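Local coordinates for GARP domain-containing protein (Trypanosoma brucei brucei TREU927, PDB 6XZ6) that serves as the trypanosome receptor for the host complement regulator factor H and increases transmission of the parasite to tsetse flies, at residues 28-33 against 102-107. Numbering follows the deposited sequence.
Sequences LLTEER and RALDSF
Thr30 and Leu104 mark the point of nearest backbone approach, with Thr30 CA 7.7 Å from Leu104 CA, where helices 4-61 and 67-125 run antiparallel in the long helical bundle. The segments bury just 124 Å² between them, and on the 28-33 side Thr30 carries nearly all of it. Its CB points at the other helix and its two branches do different work. The methyl packs against the Leu104 side chain, with Thr30 CG2 3.9 Å from Leu104 CB and Leu104 CD1 beside it. Leu104 in turn packs on Ala177 of helix 165-208, so this apolar patch belongs to a three-helix interior. The hydroxyl faces Asp105, with Thr30 OG1 3.0 Å from Asp105 OD1. With chi1 at 64°, OG1 sits between its own N and C and also lies within hydrogen-bonding reach of Pro27 O in the preceding turn. Asp105 directs OD1 to the threonine, its CG anti to its own carbonyl carbon (chi1 -80°), while OD2 forms a salt bridge with Arg34, one turn beyond Thr30. The single hydroxyl proton has Asp105 OD1 and Pro27 O as candidates, with Leu26 O a weaker one, and the model does not settle which takes it. With the hydroxyl shared in this way, the charged pair of OD2 with Arg34 is probably the firmer polar tie between the helices, and Arg34 would favour a charged Asp105 carboxylate.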
loop_
_atom_site.group_PDB
_atom_site.type_symbol
_atom_site.label_atom_id
_atom_site.label_comp_id
_atom_site.label_asym_id
_atom_site.label_seq_id
_atom_site.Cartn_x
_atom_site.Cartn_y
_atom_site.Cartn_z
ATOM N N LEU A 28 4.434 4.781 2.124
ATOM C CA LEU A 28 5.866 4.787 2.403
ATOM C C LEU A 28 6.490 3.518 1.801
ATOM O O LEU A 28 7.529 3.573 1.168
ATOM C CB LEU A 28 6.108 4.865 3.919
ATOM C CG LEU A 28 5.219 5.802 4.765
ATOM C CD1 LEU A 28 5.486 5.591 6.255
ATOM C CD2 LEU A 28 5.430 7.245 4.402
ATOM N N LEU A 29 5.813 2.396 1.944
ATOM C CA LEU A 29 6.153 1.087 1.404
ATOM C C LEU A 29 6.116 1.110 -0.144
ATOM O O LEU A 29 7.092 0.701 -0.756
ATOM C CB LEU A 29 5.107 0.118 1.956
ATOM C CG LEU A 29 5.318 -1.351 1.811
ATOM C CD1 LEU A 29 4.685 -2.077 2.989
ATOM C CD2 LEU A 29 4.705 -1.846 0.512
ATOM N N THR A 30 5.026 1.605 -0.773
ATOM C CA THR A 30 4.905 1.679 -2.237
ATOM C C THR A 30 6.013 2.519 -2.837
ATOM O O THR A 30 6.468 2.191 -3.917
ATOM C CB THR A 30 3.528 2.195 -2.711
ATOM O OG1 THR A 30 3.338 3.541 -2.269
ATOM C CG2 THR A 30 2.370 1.317 -2.284
ATOM N N GLU A 31 6.441 3.598 -2.156
ATOM C CA GLU A 31 7.519 4.489 -2.604
ATOM C C GLU A 31 8.874 3.784 -2.594
ATOM O O GLU A 31 9.676 4.004 -3.499
ATOM C CB GLU A 31 7.572 5.722 -1.720
ATOM C CG GLU A 31 8.252 6.917 -2.344
ATOM C CD GLU A 31 8.295 8.106 -1.406
ATOM O OE1 GLU A 31 7.524 9.066 -1.634
ATOM O OE2 GLU A 31 9.083 8.069 -0.433
ATOM N N GLU A 32 9.136 2.929 -1.576
ATOM C CA GLU A 32 10.380 2.159 -1.474
ATOM C C GLU A 32 10.463 1.176 -2.645
ATOM O O GLU A 32 11.517 1.054 -3.268
ATOM C CB GLU A 32 10.466 1.455 -0.121
ATOM C CG GLU A 32 10.571 2.437 1.036
ATOM C CD GLU A 32 11.042 1.891 2.369
ATOM O OE1 GLU A 32 10.183 1.552 3.220
ATOM O OE2 GLU A 32 12.276 1.845 2.574
ATOM N N ARG A 33 9.325 0.522 -2.975
ATOM C CA ARG A 33 9.183 -0.424 -4.079
ATOM C C ARG A 33 9.355 0.248 -5.436
ATOM O O ARG A 33 10.053 -0.294 -6.290
ATOM C CB ARG A 33 7.844 -1.159 -3.985
ATOM C CG ARG A 33 7.686 -2.010 -2.701
ATOM C CD ARG A 33 8.727 -3.101 -2.563
ATOM N NE ARG A 33 9.044 -3.311 -1.151
ATOM C CZ ARG A 33 9.882 -4.241 -0.688
ATOM N NH1 ARG A 33 10.097 -4.358 0.617
ATOM N NH2 ARG A 33 10.486 -5.085 -1.524
ATOM N N ARG A 102 0.035 2.663 -7.547
ATOM C CA ARG A 102 -1.054 3.604 -7.801
ATOM C C ARG A 102 -2.371 3.114 -7.203
ATOM O O ARG A 102 -3.110 3.903 -6.620
ATOM C CB ARG A 102 -1.220 3.842 -9.303
ATOM C CG ARG A 102 -1.981 5.123 -9.620
ATOM C CD ARG A 102 -2.018 5.502 -11.076
ATOM N NE ARG A 102 -2.499 4.447 -11.962
ATOM C CZ ARG A 102 -1.718 3.747 -12.776
ATOM N NH1 ARG A 102 -0.401 3.951 -12.786
ATOM N NH2 ARG A 102 -2.245 2.837 -13.587
ATOM N N ALA A 103 -2.667 1.821 -7.370
ATOM C CA ALA A 103 -3.876 1.158 -6.892
ATOM C C ALA A 103 -3.944 1.220 -5.374
ATOM O O ALA A 103 -4.983 1.555 -4.808
ATOM C CB ALA A 103 -3.857 -0.288 -7.352
ATOM N N LEU A 104 -2.807 0.932 -4.725
ATOM C CA LEU A 104 -2.662 0.934 -3.273
ATOM C C LEU A 104 -2.698 2.336 -2.696
ATOM O O LEU A 104 -3.170 2.533 -1.582
ATOM C CB LEU A 104 -1.375 0.222 -2.886
ATOM C CG LEU A 104 -1.405 -1.308 -2.976
ATOM C CD1 LEU A 104 0.004 -1.851 -2.931
ATOM C CD2 LEU A 104 -2.277 -1.914 -1.874
ATOM N N ASP A 105 -2.273 3.321 -3.484
ATOM C CA ASP A 105 -2.286 4.704 -3.070
ATOM C C ASP A 105 -3.700 5.268 -3.106
ATOM O O ASP A 105 -4.055 6.062 -2.249
ATOM C CB ASP A 105 -1.256 5.514 -3.884
ATOM C CG ASP A 105 0.193 5.359 -3.392
ATOM O OD1 ASP A 105 0.515 4.304 -2.762
ATOM O OD2 ASP A 105 1.003 6.277 -3.636
ATOM N N SER A 106 -4.529 4.808 -4.050
ATOM C CA SER A 106 -5.940 5.196 -4.159
ATOM C C SER A 106 -6.724 4.611 -2.984
ATOM O O SER A 106 -7.625 5.267 -2.461
ATOM C CB SER A 106 -6.525 4.683 -5.465
ATOM O OG SER A 106 -5.919 5.386 -6.531
ATOM N N PHE A 107 -6.354 3.385 -2.569
ATOM C CA PHE A 107 -6.961 2.669 -1.463
ATOM C C PHE A 107 -6.681 3.387 -0.142
ATOM O O PHE A 107 -7.610 3.651 0.626
ATOM C CB PHE A 107 -6.460 1.216 -1.444
ATOM C CG PHE A 107 -6.758 0.443 -0.192
ATOM C CD1 PHE A 107 -8.071 0.158 0.171
ATOM C CD2 PHE A 107 -5.729 0.001 0.633
ATOM C CE1 PHE A 107 -8.346 -0.558 1.336
ATOM C CE2 PHE A 107 -6.006 -0.728 1.788
ATOM C CZ PHE A 107 -7.310 -0.986 2.140
#